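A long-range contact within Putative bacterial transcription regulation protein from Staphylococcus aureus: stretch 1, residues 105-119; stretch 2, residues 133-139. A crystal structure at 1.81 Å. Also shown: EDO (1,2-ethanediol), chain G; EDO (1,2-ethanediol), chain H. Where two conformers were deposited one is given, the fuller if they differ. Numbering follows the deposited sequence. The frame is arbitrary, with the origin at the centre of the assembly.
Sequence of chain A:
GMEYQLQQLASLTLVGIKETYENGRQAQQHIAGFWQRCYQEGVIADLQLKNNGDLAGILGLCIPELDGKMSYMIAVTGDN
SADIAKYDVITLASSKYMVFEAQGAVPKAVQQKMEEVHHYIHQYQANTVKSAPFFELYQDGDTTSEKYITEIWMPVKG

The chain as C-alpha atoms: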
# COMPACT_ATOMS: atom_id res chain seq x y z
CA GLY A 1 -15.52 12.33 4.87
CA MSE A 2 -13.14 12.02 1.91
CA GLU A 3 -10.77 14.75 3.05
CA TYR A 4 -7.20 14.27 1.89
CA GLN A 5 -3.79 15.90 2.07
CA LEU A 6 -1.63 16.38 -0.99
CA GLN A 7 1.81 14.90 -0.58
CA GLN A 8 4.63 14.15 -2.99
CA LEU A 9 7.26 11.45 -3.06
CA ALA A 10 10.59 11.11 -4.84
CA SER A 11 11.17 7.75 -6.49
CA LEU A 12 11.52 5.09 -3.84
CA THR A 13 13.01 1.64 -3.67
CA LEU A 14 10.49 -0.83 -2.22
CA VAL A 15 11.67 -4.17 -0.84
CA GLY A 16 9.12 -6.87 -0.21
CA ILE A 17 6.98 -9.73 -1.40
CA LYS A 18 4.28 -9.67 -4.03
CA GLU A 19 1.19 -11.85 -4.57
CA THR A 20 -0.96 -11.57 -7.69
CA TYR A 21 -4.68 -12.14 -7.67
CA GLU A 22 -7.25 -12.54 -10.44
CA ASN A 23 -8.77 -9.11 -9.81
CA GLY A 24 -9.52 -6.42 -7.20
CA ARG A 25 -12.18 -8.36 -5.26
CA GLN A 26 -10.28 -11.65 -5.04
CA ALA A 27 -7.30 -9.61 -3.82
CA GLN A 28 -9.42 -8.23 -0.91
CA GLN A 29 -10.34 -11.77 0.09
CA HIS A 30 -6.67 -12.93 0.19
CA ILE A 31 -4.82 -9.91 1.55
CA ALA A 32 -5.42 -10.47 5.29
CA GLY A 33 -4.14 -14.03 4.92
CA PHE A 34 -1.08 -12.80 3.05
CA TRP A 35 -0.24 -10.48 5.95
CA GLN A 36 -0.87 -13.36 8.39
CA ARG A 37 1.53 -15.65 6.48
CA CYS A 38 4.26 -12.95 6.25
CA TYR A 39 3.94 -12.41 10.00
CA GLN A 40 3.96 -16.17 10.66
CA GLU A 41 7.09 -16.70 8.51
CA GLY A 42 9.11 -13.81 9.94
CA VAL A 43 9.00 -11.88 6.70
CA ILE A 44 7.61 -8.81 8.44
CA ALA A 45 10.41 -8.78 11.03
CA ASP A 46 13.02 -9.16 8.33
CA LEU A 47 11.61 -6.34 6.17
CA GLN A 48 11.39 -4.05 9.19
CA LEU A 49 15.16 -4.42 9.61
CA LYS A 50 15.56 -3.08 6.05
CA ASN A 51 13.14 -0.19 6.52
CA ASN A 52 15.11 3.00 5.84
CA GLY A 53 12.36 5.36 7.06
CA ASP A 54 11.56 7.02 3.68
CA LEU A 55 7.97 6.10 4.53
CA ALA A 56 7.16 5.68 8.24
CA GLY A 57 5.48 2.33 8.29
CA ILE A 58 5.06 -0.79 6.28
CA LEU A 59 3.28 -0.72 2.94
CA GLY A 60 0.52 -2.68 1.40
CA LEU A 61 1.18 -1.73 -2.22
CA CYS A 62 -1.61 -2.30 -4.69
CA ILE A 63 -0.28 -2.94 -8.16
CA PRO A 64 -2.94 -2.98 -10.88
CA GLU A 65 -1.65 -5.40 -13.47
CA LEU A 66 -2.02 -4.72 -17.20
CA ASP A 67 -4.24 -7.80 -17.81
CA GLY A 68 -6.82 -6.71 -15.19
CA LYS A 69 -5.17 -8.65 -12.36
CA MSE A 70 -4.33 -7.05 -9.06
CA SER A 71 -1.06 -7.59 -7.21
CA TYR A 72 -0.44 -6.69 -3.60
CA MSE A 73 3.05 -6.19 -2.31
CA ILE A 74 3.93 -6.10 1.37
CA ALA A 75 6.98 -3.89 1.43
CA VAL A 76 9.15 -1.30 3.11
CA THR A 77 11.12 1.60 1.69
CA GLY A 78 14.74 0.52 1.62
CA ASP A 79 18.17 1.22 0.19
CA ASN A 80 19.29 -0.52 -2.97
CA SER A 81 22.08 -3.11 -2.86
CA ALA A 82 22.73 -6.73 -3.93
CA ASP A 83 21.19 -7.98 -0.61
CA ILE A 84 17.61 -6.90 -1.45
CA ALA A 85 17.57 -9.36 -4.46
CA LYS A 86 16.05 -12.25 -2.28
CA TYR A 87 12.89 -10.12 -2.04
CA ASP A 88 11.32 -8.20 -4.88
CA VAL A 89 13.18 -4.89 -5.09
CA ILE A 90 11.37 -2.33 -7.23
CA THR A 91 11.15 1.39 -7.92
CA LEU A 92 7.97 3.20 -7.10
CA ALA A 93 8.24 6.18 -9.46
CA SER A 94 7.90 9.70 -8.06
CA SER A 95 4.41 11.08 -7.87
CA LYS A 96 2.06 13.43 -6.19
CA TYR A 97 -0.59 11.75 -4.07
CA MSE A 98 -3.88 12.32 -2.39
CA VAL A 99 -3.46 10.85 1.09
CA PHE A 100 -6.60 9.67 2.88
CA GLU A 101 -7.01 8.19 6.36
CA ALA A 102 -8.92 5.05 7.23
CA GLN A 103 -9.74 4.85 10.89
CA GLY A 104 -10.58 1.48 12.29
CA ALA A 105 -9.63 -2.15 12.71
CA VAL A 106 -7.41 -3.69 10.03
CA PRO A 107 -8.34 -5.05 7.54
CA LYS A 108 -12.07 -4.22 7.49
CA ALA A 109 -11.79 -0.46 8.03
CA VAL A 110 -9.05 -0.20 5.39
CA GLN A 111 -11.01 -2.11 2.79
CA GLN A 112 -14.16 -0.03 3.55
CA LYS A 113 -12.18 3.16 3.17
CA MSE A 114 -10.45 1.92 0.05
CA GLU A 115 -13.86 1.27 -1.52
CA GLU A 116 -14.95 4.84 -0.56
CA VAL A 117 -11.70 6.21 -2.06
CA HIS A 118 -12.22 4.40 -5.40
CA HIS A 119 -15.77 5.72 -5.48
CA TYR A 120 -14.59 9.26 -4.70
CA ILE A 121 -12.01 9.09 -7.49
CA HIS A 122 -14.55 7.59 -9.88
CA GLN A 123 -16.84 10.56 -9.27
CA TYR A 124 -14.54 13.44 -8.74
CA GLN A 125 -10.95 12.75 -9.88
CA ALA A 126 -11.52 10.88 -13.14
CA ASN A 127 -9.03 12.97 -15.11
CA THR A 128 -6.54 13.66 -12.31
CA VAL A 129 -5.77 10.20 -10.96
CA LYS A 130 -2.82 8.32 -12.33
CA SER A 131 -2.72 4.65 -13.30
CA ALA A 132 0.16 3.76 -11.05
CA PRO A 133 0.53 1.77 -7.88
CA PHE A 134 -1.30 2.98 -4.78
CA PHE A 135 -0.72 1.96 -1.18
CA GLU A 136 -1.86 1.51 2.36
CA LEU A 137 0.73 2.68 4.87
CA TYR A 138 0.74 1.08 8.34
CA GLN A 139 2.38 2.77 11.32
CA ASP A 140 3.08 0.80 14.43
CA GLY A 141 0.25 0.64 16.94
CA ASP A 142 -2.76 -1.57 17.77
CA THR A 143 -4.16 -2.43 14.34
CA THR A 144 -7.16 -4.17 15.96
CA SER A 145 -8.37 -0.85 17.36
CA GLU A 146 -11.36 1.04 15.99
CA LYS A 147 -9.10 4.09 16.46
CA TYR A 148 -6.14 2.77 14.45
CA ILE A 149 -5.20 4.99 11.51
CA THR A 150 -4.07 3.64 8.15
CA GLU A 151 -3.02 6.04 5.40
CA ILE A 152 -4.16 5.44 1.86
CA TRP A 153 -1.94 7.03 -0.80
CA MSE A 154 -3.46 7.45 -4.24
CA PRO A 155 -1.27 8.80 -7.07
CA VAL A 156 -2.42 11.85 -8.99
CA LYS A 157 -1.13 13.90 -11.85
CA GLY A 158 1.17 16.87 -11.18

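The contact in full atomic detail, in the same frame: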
# COMPACT_ATOMS: atom_id res chain seq x y z
N ALA A 105 -10.30 -0.86 12.61
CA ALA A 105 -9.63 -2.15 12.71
C ALA A 105 -9.21 -2.67 11.36
O ALA A 105 -9.98 -2.61 10.40
CB ALA A 105 -10.55 -3.18 13.43
N VAL A 106 -7.97 -3.13 11.27
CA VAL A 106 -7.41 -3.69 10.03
C VAL A 106 -7.80 -5.17 10.01
O VAL A 106 -7.67 -5.85 11.03
CB VAL A 106 -5.88 -3.48 9.98
CG1 VAL A 106 -5.29 -3.99 8.70
CG2 VAL A 106 -5.54 -2.02 10.19
N PRO A 107 -8.26 -5.70 8.85
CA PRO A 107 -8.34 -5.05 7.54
C PRO A 107 -9.67 -4.39 7.17
O PRO A 107 -9.70 -3.61 6.23
CB PRO A 107 -8.10 -6.23 6.58
CG PRO A 107 -8.86 -7.35 7.26
CD PRO A 107 -8.53 -7.15 8.74
N LYS A 108 -10.74 -4.66 7.92
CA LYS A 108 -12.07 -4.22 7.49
C LYS A 108 -12.17 -2.72 7.23
O LYS A 108 -12.71 -2.31 6.18
CB LYS A 108 -13.16 -4.63 8.47
CG LYS A 108 -14.57 -4.19 8.02
CD LYS A 108 -15.65 -5.01 8.69
N ALA A 109 -11.68 -1.92 8.16
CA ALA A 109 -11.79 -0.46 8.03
C ALA A 109 -11.02 0.04 6.81
O ALA A 109 -11.44 1.00 6.18
CB ALA A 109 -11.33 0.23 9.29
N VAL A 110 -9.88 -0.57 6.53
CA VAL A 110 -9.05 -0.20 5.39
C VAL A 110 -9.73 -0.55 4.07
O VAL A 110 -9.75 0.25 3.14
CB VAL A 110 -7.70 -0.87 5.46
CG1 VAL A 110 -6.82 -0.40 4.26
CG2 VAL A 110 -7.02 -0.55 6.78
N GLN A 111 -10.34 -1.73 4.02
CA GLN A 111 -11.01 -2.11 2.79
C GLN A 111 -12.28 -1.27 2.59
O GLN A 111 -12.55 -0.86 1.44
CB GLN A 111 -11.23 -3.61 2.74
CG GLN A 111 -9.87 -4.33 2.72
CD GLN A 111 -9.98 -5.82 2.49
OE1 GLN A 111 -11.07 -6.39 2.45
NE2 GLN A 111 -8.83 -6.47 2.31
N GLN A 112 -12.99 -0.93 3.66
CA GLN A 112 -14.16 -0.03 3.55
C GLN A 112 -13.72 1.31 3.02
O GLN A 112 -14.33 1.86 2.09
CB GLN A 112 -14.83 0.18 4.90
CG GLN A 112 -16.21 0.93 4.82
CD GLN A 112 -16.15 2.49 4.78
OE1 GLN A 112 -15.10 3.14 5.04
NE2 GLN A 112 -17.31 3.09 4.51
N LYS A 113 -12.66 1.85 3.60
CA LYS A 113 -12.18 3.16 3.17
C LYS A 113 -11.66 3.12 1.75
O LYS A 113 -11.85 4.07 1.00
CB LYS A 113 -11.10 3.68 4.09
CG LYS A 113 -10.69 5.14 3.80
CD LYS A 113 -11.80 6.13 4.11
CE LYS A 113 -11.35 7.55 3.85
NZ LYS A 113 -12.17 8.55 4.52
N MSE A 114 -11.00 2.03 1.38
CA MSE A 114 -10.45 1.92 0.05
C MSE A 114 -11.61 1.93 -0.97
O MSE A 114 -11.53 2.59 -2.02
CB MSE A 114 -9.59 0.66 -0.08
CG MSE A 114 -8.96 0.53 -1.46
SE MSE A 114 -7.68 1.99 -1.81
CE MSE A 114 -6.21 1.29 -0.78
N GLU A 115 -12.69 1.24 -0.66
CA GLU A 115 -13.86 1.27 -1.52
C GLU A 115 -14.41 2.71 -1.65
O GLU A 115 -14.78 3.15 -2.75
CB GLU A 115 -14.93 0.35 -1.00
CG GLU A 115 -16.17 0.37 -1.86
N GLU A 116 -14.47 3.44 -0.53
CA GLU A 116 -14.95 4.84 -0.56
C GLU A 116 -14.01 5.67 -1.44
O GLU A 116 -14.47 6.47 -2.25
CB GLU A 116 -15.00 5.47 0.83
CG GLU A 116 -15.81 4.72 1.88
CD GLU A 116 -17.30 4.76 1.64
OE1 GLU A 116 -17.75 5.19 0.56
OE2 GLU A 116 -18.05 4.39 2.56
N VAL A 117 -12.71 5.47 -1.27
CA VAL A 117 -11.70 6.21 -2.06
C VAL A 117 -11.87 5.96 -3.56
O VAL A 117 -11.88 6.89 -4.33
CB VAL A 117 -10.27 5.86 -1.64
CG1 VAL A 117 -9.29 6.44 -2.63
CG2 VAL A 117 -10.00 6.39 -0.27
N HIS A 118 -11.98 4.70 -3.97
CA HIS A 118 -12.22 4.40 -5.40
C HIS A 118 -13.47 5.09 -5.89
O HIS A 118 -13.46 5.68 -6.96
CB HIS A 118 -12.31 2.89 -5.69
CG HIS A 118 -11.00 2.17 -5.58
ND1 HIS A 118 -9.85 2.60 -6.22
CD2 HIS A 118 -10.67 1.01 -4.95
CE1 HIS A 118 -8.86 1.76 -5.94
NE2 HIS A 118 -9.34 0.79 -5.18
N HIS A 119 -14.54 5.06 -5.10
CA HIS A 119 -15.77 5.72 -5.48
C HIS A 119 -15.57 7.23 -5.64
O HIS A 119 -16.05 7.84 -6.59
CB HIS A 119 -16.88 5.44 -4.47
CG HIS A 119 -18.13 6.19 -4.77
ND1 HIS A 119 -18.84 6.01 -5.94
CD2 HIS A 119 -18.79 7.13 -4.07
CE1 HIS A 119 -19.88 6.81 -5.94
NE2 HIS A 119 -19.87 7.50 -4.82
N PRO A 133 0.82 2.44 -9.14
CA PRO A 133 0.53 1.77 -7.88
C PRO A 133 0.04 2.72 -6.80
O PRO A 133 0.39 3.89 -6.79
CB PRO A 133 1.86 1.11 -7.52
CG PRO A 133 2.55 0.91 -8.80
CD PRO A 133 2.19 2.14 -9.61
N PHE A 134 -0.81 2.21 -5.90
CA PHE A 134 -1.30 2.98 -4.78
C PHE A 134 -1.10 2.13 -3.53
O PHE A 134 -0.96 0.92 -3.63
CB PHE A 134 -2.78 3.38 -4.98
CG PHE A 134 -3.71 2.24 -5.25
CD1 PHE A 134 -3.87 1.72 -6.55
CD2 PHE A 134 -4.49 1.70 -4.21
CE1 PHE A 134 -4.77 0.67 -6.81
CE2 PHE A 134 -5.38 0.64 -4.46
CZ PHE A 134 -5.51 0.12 -5.76
N PHE A 135 -1.05 2.75 -2.37
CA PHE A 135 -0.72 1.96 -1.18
C PHE A 135 -1.40 2.35 0.11
O PHE A 135 -1.82 3.48 0.30
CB PHE A 135 0.82 1.89 -0.99
CG PHE A 135 1.51 3.23 -0.82
CD1 PHE A 135 1.97 3.94 -1.92
CD2 PHE A 135 1.74 3.75 0.46
CE1 PHE A 135 2.63 5.14 -1.76
CE2 PHE A 135 2.42 4.94 0.63
CZ PHE A 135 2.85 5.66 -0.48
N GLU A 136 -1.46 1.35 0.99
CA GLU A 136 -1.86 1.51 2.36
C GLU A 136 -0.55 1.63 3.12
O GLU A 136 0.39 0.88 2.85
CB GLU A 136 -2.60 0.25 2.82
CG GLU A 136 -3.80 -0.08 1.98
CD GLU A 136 -4.14 -1.56 1.93
OE1 GLU A 136 -3.57 -2.38 2.68
OE2 GLU A 136 -4.98 -1.90 1.11
N LEU A 137 -0.48 2.53 4.08
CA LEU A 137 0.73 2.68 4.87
C LEU A 137 0.35 2.48 6.33
O LEU A 137 -0.51 3.21 6.89
CB LEU A 137 1.38 4.03 4.62
CG LEU A 137 2.69 4.33 5.38
CD1 LEU A 137 3.82 3.36 4.91
CD2 LEU A 137 3.11 5.79 5.26
N TYR A 138 1.02 1.50 6.95
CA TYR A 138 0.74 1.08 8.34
C TYR A 138 1.84 1.44 9.34
O TYR A 138 2.92 0.89 9.31
CB TYR A 138 0.52 -0.43 8.38
CG TYR A 138 -0.64 -0.92 7.55
CD1 TYR A 138 -1.92 -0.89 8.04
CD2 TYR A 138 -0.45 -1.41 6.26
CE1 TYR A 138 -2.98 -1.33 7.28
CE2 TYR A 138 -1.48 -1.84 5.50
CZ TYR A 138 -2.76 -1.78 6.01
OH TYR A 138 -3.81 -2.21 5.23
N GLN A 139 1.53 2.40 10.21
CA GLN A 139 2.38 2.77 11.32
C GLN A 139 2.24 1.69 12.37
O GLN A 139 1.30 0.86 12.32
CB GLN A 139 1.90 4.10 11.90
CG GLN A 139 0.47 4.06 12.46
CD GLN A 139 0.01 5.39 13.00
OE1 GLN A 139 0.70 6.01 13.79
NE2 GLN A 139 -1.15 5.84 12.55
C1 EDO G . -11.19 3.36 -9.91
O1 EDO G . -11.12 2.19 -9.09
C2 EDO G . -10.91 4.59 -9.06
O2 EDO G . -9.73 4.41 -8.24
C1 EDO H . 5.83 -0.56 12.25
O1 EDO H . 4.91 -0.68 11.14
C2 EDO H . 6.44 0.85 12.27
O2 EDO H . 7.36 1.03 11.19
O HOH W 1 -6.46 -4.52 2.76

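Helix 108-119 packs against strand 134-138, the two running roughly antiparallel (147° between their directions) with axes 11.0 Å apart at closest approach. No hydrogen bond links them directly; side chains fill the gap and bury 326 Å² in all. Alternation along the strand points Phe134, Glu136 and Tyr138 toward the helix, while Phe135 points away. From the helix, Val110 and Met114, one turn apart, point back, and Val106 extends the row from the preceding loop.

Phe134 is the most covered residue and meets two partners. The selenium of selenomethionine Met114 packs against it, SE to Phe134 CE2 3.8 Å; SE sits 4.9 Å from the ring centroid and 65° off the ring normal, an oblique approach. His118 leaves its CA sideways, but the end of its side chain (chi1 m) comes nearer, with CE1 3.7 Å from Phe134 CZ. The planes stand at 88° with centroids 5.3 Å apart, an offset edge-to-face pair in which the histidine supplies the edge. His118 ND1 and O2 of the chain G 1,2-ethanediol, probably from the crystallisation liquor, share a hydrogen bond (2.7 Å).

Met114, nearly as covered, also reaches the next inward-facing strand residue: its CE lies 3.9 Å from Glu136 OE2. Thus its terminal atoms span Phe134 and Glu136.

Tyr138 closes the other end. Val106 CG1 packs 3.8 Å from Tyr138 CE1, and Val110 CG2 approaches the ring edge, 4.1 Å from the same CE1. Val110 CG1 lies 3.6 Å from Tyr138 OH and 3.7 Å from Glu136 CD, beside the polar pair formed within the strand, where Tyr138 OH donates to Glu136 OE1 (2.6 Å). That bond gives the hydroxyl of buried Tyr138 a polar partner where the helix presents an apolar valine. A water bridges the stretches nearby, accepting from Gln111 NE2 (3.1 Å to the water O) and donating weakly to Glu136 OE2 (3.4 Å from the same O).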